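Local coordinates for protein ATP phosphoribosyltransferase regulatory subunit (Bacillus halodurans, PDB 3OD1) that is probably required for the first step of histidine biosynthesis as the regulatory partner of HisG, and may allow feedback control of ATP phosphoribosyltransferase by histidine, at residues G169-L174 against R187-L192; L271-S276 against G280-G285. All blocks are in the same frame, centred on the assembly; numbering follows the deposited sequence.

Both contacts lie in the histidyl-tRNA synthetase-like part of the chain, their centres about 11 Å apart, and they touch. Interaction 1 pairs helix 168-179 with helix 182-193; interaction 2 packs the loop 271-276 on strand 281-286 of the large mixed sheet. The seam between them is made by helix 182-193 and the loop: Leu192 CB lies 3.7 Å from Val272 CG2, and the selenium of Met275 is 3.9 Å from Arg190 CA. Val272 points away from strand 281-286, so the loop is sandwiched, with Leu271 and Leu273 on the sheet and Val272 on the helix. Gly280 also pairs through its backbone with Val168, the first residue of helix 168-179.

Interaction 1 of 2, residues G169-L174 against R187-L192; sequences GYVNAL and RLRRFL
Val171 and Leu192 reach toward each other tip to tip, with Val171 CG1 4.0 Å from Leu192 CD1. This Val171 methyl stands anti to the backbone N, which carries it toward helix 182-193. The same methyl lies 4.3 Å from Arg189 CG, so one valine branch meets both a leucine end and the aliphatic start of an arginine. Beside this apolar patch is the polar one: Arg189 NH1 donates to Asn172 OD1 at 2.6 Å, but the N-H...O angle of only 116° makes the bond weak despite its shortness. The two side chains cross at about a right angle; their amide and guanidinium planes are 74° apart, and OD1 comes to the guanidinium obliquely, at neither face nor edge. Arg189 gets there by bending at chi3, which folds its head back toward Asn172. Its stronger polar partner is Asp186, which forms a salt bridge with NH2; the arginine thus has one end tied within its own helix and the other turned to Asn172 on the neighbouring helix. Farther out, Leu192 is backed by Tyr200 of helix 197-206 and by Val272. The axes of the two short segments approach to 11.0 Å, and only 147 Å² is buried in total, evidence that side-chain ends rather than close backbones make this contact. With 142° between their directions, the segments belong to a roughly antiparallel helix pair, an alpha-alpha hairpin following strand 162-167 and opening the largely helical region between that strand and strand 265-268 of the synthetase-like sheet.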
loop_
_atom_site.group_PDB
_atom_site.type_symbol
_atom_site.label_atom_id
_atom_site.label_comp_id
_atom_site.label_asym_id
_atom_site.label_seq_id
_atom_site.Cartn_x
_atom_site.Cartn_y
_atom_site.Cartn_z
ATOM N N GLY B 169 10.802 10.955 -31.391
ATOM C CA GLY B 169 11.671 10.885 -32.551
ATOM C C GLY B 169 11.194 11.828 -33.641
ATOM O O GLY B 169 11.997 12.518 -34.285
ATOM N N TYR B 170 9.883 11.867 -33.859
ATOM C CA TYR B 170 9.352 12.774 -34.862
ATOM C C TYR B 170 9.679 14.233 -34.518
ATOM O O TYR B 170 10.239 14.965 -35.340
ATOM C CB TYR B 170 7.850 12.583 -35.065
ATOM C CG TYR B 170 7.320 13.488 -36.150
ATOM C CD1 TYR B 170 7.378 13.106 -37.485
ATOM C CD2 TYR B 170 6.801 14.743 -35.847
ATOM C CE1 TYR B 170 6.914 13.934 -38.495
ATOM C CE2 TYR B 170 6.332 15.591 -36.859
ATOM C CZ TYR B 170 6.395 15.172 -38.180
ATOM O OH TYR B 170 5.936 15.986 -39.187
ATOM N N VAL B 171 9.326 14.646 -33.303
ATOM C CA VAL B 171 9.598 16.001 -32.833
ATOM C C VAL B 171 11.078 16.354 -32.982
ATOM O O VAL B 171 11.425 17.365 -33.594
ATOM C CB VAL B 171 9.176 16.188 -31.352
ATOM C CG1 VAL B 171 9.584 17.565 -30.844
ATOM C CG2 VAL B 171 7.681 15.991 -31.199
ATOM N N ASN B 172 11.954 15.522 -32.429
ATOM C CA ASN B 172 13.388 15.813 -32.490
ATOM C C ASN B 172 13.922 15.905 -33.922
ATOM O O ASN B 172 14.689 16.819 -34.241
ATOM C CB ASN B 172 14.198 14.814 -31.656
ATOM C CG ASN B 172 13.929 14.948 -30.159
ATOM O OD1 ASN B 172 13.159 15.809 -29.727
ATOM N ND2 ASN B 172 14.568 14.096 -29.362
ATOM N N ALA B 173 13.516 14.979 -34.789
ATOM C CA ALA B 173 13.986 15.004 -36.181
ATOM C C ALA B 173 13.590 16.296 -36.886
ATOM O O ALA B 173 14.405 16.910 -37.582
ATOM C CB ALA B 173 13.471 13.795 -36.960
ATOM N N LEU B 174 12.340 16.706 -36.707
ATOM C CA LEU B 174 11.841 17.915 -37.345
ATOM C C LEU B 174 12.537 19.162 -36.814
ATOM O O LEU B 174 13.038 19.977 -37.590
ATOM C CB LEU B 174 10.329 18.051 -37.163
ATOM C CG LEU B 174 9.720 19.330 -37.751
ATOM C CD1 LEU B 174 10.020 19.465 -39.264
ATOM C CD2 LEU B 174 8.219 19.392 -37.480
ATOM N N ARG B 187 15.076 25.034 -27.111
ATOM C CA ARG B 187 14.256 26.218 -26.880
ATOM C C ARG B 187 12.848 26.027 -27.435
ATOM O O ARG B 187 11.857 26.431 -26.810
ATOM C CB ARG B 187 14.916 27.453 -27.508
ATOM C CG ARG B 187 14.712 28.742 -26.718
ATOM C CD ARG B 187 15.723 29.818 -27.111
ATOM N NE ARG B 187 15.831 30.861 -26.090
ATOM C CZ ARG B 187 15.782 32.169 -26.336
ATOM N NH1 ARG B 187 15.629 32.609 -27.579
ATOM N NH2 ARG B 187 15.889 33.039 -25.338
ATOM N N LEU B 188 12.770 25.409 -28.609
ATOM C CA LEU B 188 11.490 25.063 -29.226
ATOM C C LEU B 188 10.762 23.960 -28.447
ATOM O O LEU B 188 9.567 24.073 -28.178
ATOM C CB LEU B 188 11.684 24.647 -30.689
ATOM C CG LEU B 188 11.760 25.786 -31.711
ATOM C CD1 LEU B 188 12.294 25.299 -33.063
ATOM C CD2 LEU B 188 10.400 26.449 -31.870
ATOM N N ARG B 189 11.489 22.902 -28.088
ATOM C CA ARG B 189 10.919 21.762 -27.366
ATOM C C ARG B 189 10.307 22.191 -26.033
ATOM O O ARG B 189 9.306 21.626 -25.580
ATOM C CB ARG B 189 11.997 20.704 -27.103
ATOM C CG ARG B 189 11.575 19.270 -27.416
ATOM C CD ARG B 189 12.603 18.258 -26.909
ATOM N NE ARG B 189 13.969 18.769 -26.995
ATOM C CZ ARG B 189 14.729 18.701 -28.082
ATOM N NH1 ARG B 189 14.266 18.140 -29.190
ATOM N NH2 ARG B 189 15.956 19.198 -28.066
ATOM N N ARG B 190 10.932 23.180 -25.400
ATOM C CA ARG B 190 10.464 23.714 -24.127
ATOM C C ARG B 190 9.067 24.319 -24.265
ATOM O O ARG B 190 8.204 24.099 -23.413
ATOM C CB ARG B 190 11.442 24.765 -23.616
ATOM C CG ARG B 190 10.930 25.560 -22.435
ATOM C CD ARG B 190 11.059 24.758 -21.186
ATOM N NE ARG B 190 12.413 24.238 -21.044
ATOM C CZ ARG B 190 12.794 23.445 -20.051
ATOM N NH1 ARG B 190 11.911 23.087 -19.120
ATOM N NH2 ARG B 190 14.049 23.011 -19.992
ATOM N N PHE B 191 8.839 25.066 -25.345
ATOM C CA PHE B 191 7.504 25.610 -25.606
ATOM C C PHE B 191 6.460 24.495 -25.698
ATOM O O PHE B 191 5.367 24.615 -25.144
ATOM C CB PHE B 191 7.479 26.469 -26.871
ATOM C CG PHE B 191 8.144 27.805 -26.709
ATOM C CD1 PHE B 191 7.555 28.796 -25.943
ATOM C CD2 PHE B 191 9.362 28.068 -27.318
ATOM C CE1 PHE B 191 8.165 30.029 -25.788
ATOM C CE2 PHE B 191 9.982 29.304 -27.168
ATOM C CZ PHE B 191 9.385 30.283 -26.402
ATOM N N LEU B 192 6.804 23.416 -26.394
ATOM C CA LEU B 192 5.896 22.277 -26.552
ATOM C C LEU B 192 5.668 21.583 -25.219
ATOM O O LEU B 192 4.541 21.251 -24.859
ATOM C CB LEU B 192 6.449 21.272 -27.570
ATOM C CG LEU B 192 6.638 21.815 -28.993
ATOM C CD1 LEU B 192 7.458 20.855 -29.848
ATOM C CD2 LEU B 192 5.285 22.100 -29.639
#

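Interaction 2 of 2, residues L271-S276 against G280-G285; sequences LVLHMS and GVVFEG
Leu271, Val282 and Leu273, in that order, have the most surface buried here, and both leucines of the loop pack against the valine of the strand. Leu271 puts CD2 3.9 Å from Val282 CG2, the two side chains crossing obliquely. Leu273 instead slides past the valine in the opposite direction, bringing its CD1 within 3.8 Å of Val282 CB. The leucines reach the strand with different first torsions: CG is anti to the backbone N in Leu271 but anti to the carbonyl carbon in Leu273. Leu273 CD1 also rests 3.7 Å from Phe283 O, so the backbone of the strand contributes to the surface it packs on.

Strand 281-286 is an inner strand of the antiparallel-rich sheet expected of a class II synthetase-like core, and the contact follows its alternation. Val282 and Glu284 point toward the loop, whereas Phe283 points away; its side chain touches Val145, Ile146 and Met149 of helix 139-155. Backbone bonds of Val282 to Gly166 and of Phe283 to Gly297 fix the strand between its two neighbours.

Glu284 extends beyond CG and lays its carboxylate against both leucines: OE2 is 3.5 Å from Leu271 CD1, and OE1 is 3.6 Å from Leu273 CD2. These are van der Waals contacts to methyls; the polar need of OE2 is met by a hydrogen bond to Tyr286 OH. With the carboxylate cut back to an alanine, the two leucine ends would probably lose the group packed beside them and the Tyr286 hydroxyl its partner in OE2. Farther along the loop, Ser276 N donates to His274 ND1 at 3.1 Å and 171°, only 1° out of the ring plane.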
loop_
_atom_site.group_PDB
_atom_site.type_symbol
_atom_site.label_atom_id
_atom_site.label_comp_id
_atom_site.label_asym_id
_atom_site.label_seq_id
_atom_site.Cartn_x
_atom_site.Cartn_y
_atom_site.Cartn_z
ATOM N N LEU B 271 3.081 16.419 -28.611
ATOM C CA LEU B 271 3.224 15.914 -27.248
ATOM C C LEU B 271 4.686 15.738 -26.859
ATOM O O LEU B 271 5.412 14.969 -27.482
ATOM C CB LEU B 271 2.472 14.589 -27.092
ATOM C CG LEU B 271 2.392 14.003 -25.681
ATOM C CD1 LEU B 271 1.570 14.909 -24.755
ATOM C CD2 LEU B 271 1.805 12.605 -25.732
ATOM N N VAL B 272 5.110 16.470 -25.833
ATOM C CA VAL B 272 6.432 16.310 -25.246
ATOM C C VAL B 272 6.243 16.086 -23.746
ATOM O O VAL B 272 5.833 16.999 -23.025
ATOM C CB VAL B 272 7.302 17.568 -25.461
ATOM C CG1 VAL B 272 8.614 17.475 -24.649
ATOM C CG2 VAL B 272 7.581 17.799 -26.954
ATOM N N LEU B 273 6.512 14.874 -23.269
ATOM C CA LEU B 273 6.210 14.545 -21.869
ATOM C C LEU B 273 7.360 14.920 -20.940
ATOM O O LEU B 273 7.198 14.992 -19.727
ATOM C CB LEU B 273 5.867 13.052 -21.715
ATOM C CG LEU B 273 4.534 12.495 -22.254
ATOM C CD1 LEU B 273 4.414 11.005 -21.940
ATOM C CD2 LEU B 273 3.342 13.229 -21.665
ATOM N N HIS B 274 8.527 15.172 -21.522
ATOM C CA HIS B 274 9.741 15.348 -20.748
ATOM C C HIS B 274 10.803 15.882 -21.699
ATOM O O HIS B 274 10.756 15.608 -22.899
ATOM C CB HIS B 274 10.162 13.998 -20.156
ATOM C CG HIS B 274 11.129 14.101 -19.017
ATOM N ND1 HIS B 274 12.463 14.394 -19.202
ATOM C CD2 HIS B 274 10.962 13.925 -17.684
ATOM C CE1 HIS B 274 13.075 14.408 -18.029
ATOM N NE2 HIS B 274 12.186 14.129 -17.092
HETATM N N MSE B 275 11.756 16.650 -21.189
HETATM C CA MSE B 275 12.789 17.194 -22.067
HETATM C C MSE B 275 13.784 16.146 -22.580
HETATM O O MSE B 275 14.390 16.343 -23.638
HETATM C CB MSE B 275 13.516 18.374 -21.407
HETATM C CG MSE B 275 12.622 19.589 -21.155
HETATM SE SE MSE B 275 12.006 20.424 -22.815
HETATM C CE MSE B 275 13.714 21.186 -23.419
ATOM N N SER B 276 13.955 15.035 -21.865
ATOM C CA SER B 276 14.989 14.064 -22.268
ATOM C C SER B 276 14.669 12.587 -22.002
ATOM O O SER B 276 15.165 11.694 -22.685
ATOM C CB SER B 276 16.306 14.397 -21.572
ATOM O OG SER B 276 16.112 14.495 -20.168
ATOM N N GLY B 280 10.984 7.794 -27.500
ATOM C CA GLY B 280 10.210 7.422 -28.670
ATOM C C GLY B 280 8.728 7.677 -28.544
ATOM O O GLY B 280 8.311 8.794 -28.256
ATOM N N VAL B 281 7.937 6.640 -28.797
ATOM C CA VAL B 281 6.490 6.708 -28.625
ATOM C C VAL B 281 6.161 7.198 -27.226
ATOM O O VAL B 281 6.713 6.697 -26.251
ATOM C CB VAL B 281 5.850 5.331 -28.819
ATOM C CG1 VAL B 281 4.351 5.394 -28.561
ATOM C CG2 VAL B 281 6.145 4.801 -30.213
ATOM N N VAL B 282 5.278 8.192 -27.146
ATOM C CA VAL B 282 4.759 8.696 -25.878
ATOM C C VAL B 282 3.245 8.822 -25.990
ATOM O O VAL B 282 2.712 8.991 -27.090
ATOM C CB VAL B 282 5.368 10.074 -25.490
ATOM C CG1 VAL B 282 6.807 9.906 -25.063
ATOM C CG2 VAL B 282 5.261 11.075 -26.655
ATOM N N PHE B 283 2.560 8.713 -24.855
ATOM C CA PHE B 283 1.108 8.801 -24.837
ATOM C C PHE B 283 0.571 9.287 -23.499
ATOM O O PHE B 283 1.245 9.197 -22.469
ATOM C CB PHE B 283 0.457 7.467 -25.220
ATOM C CG PHE B 283 0.919 6.296 -24.401
ATOM C CD1 PHE B 283 0.245 5.931 -23.245
ATOM C CD2 PHE B 283 2.012 5.535 -24.802
ATOM C CE1 PHE B 283 0.661 4.842 -22.484
ATOM C CE2 PHE B 283 2.434 4.440 -24.042
ATOM C CZ PHE B 283 1.763 4.103 -22.881
ATOM N N GLU B 284 -0.646 9.810 -23.527
ATOM C CA GLU B 284 -1.332 10.171 -22.299
ATOM C C GLU B 284 -2.827 10.004 -22.468
ATOM O O GLU B 284 -3.355 10.173 -23.571
ATOM C CB GLU B 284 -0.973 11.594 -21.869
ATOM C CG GLU B 284 -1.398 12.647 -22.844
ATOM C CD GLU B 284 -0.976 14.035 -22.406
ATOM O OE1 GLU B 284 -0.163 14.154 -21.458
ATOM O OE2 GLU B 284 -1.466 15.001 -23.016
ATOM N N GLY B 285 -3.506 9.657 -21.375
ATOM C CA GLY B 285 -4.924 9.371 -21.426
ATOM C C GLY B 285 -5.724 10.445 -20.726
ATOM O O GLY B 285 -5.293 10.970 -19.696
#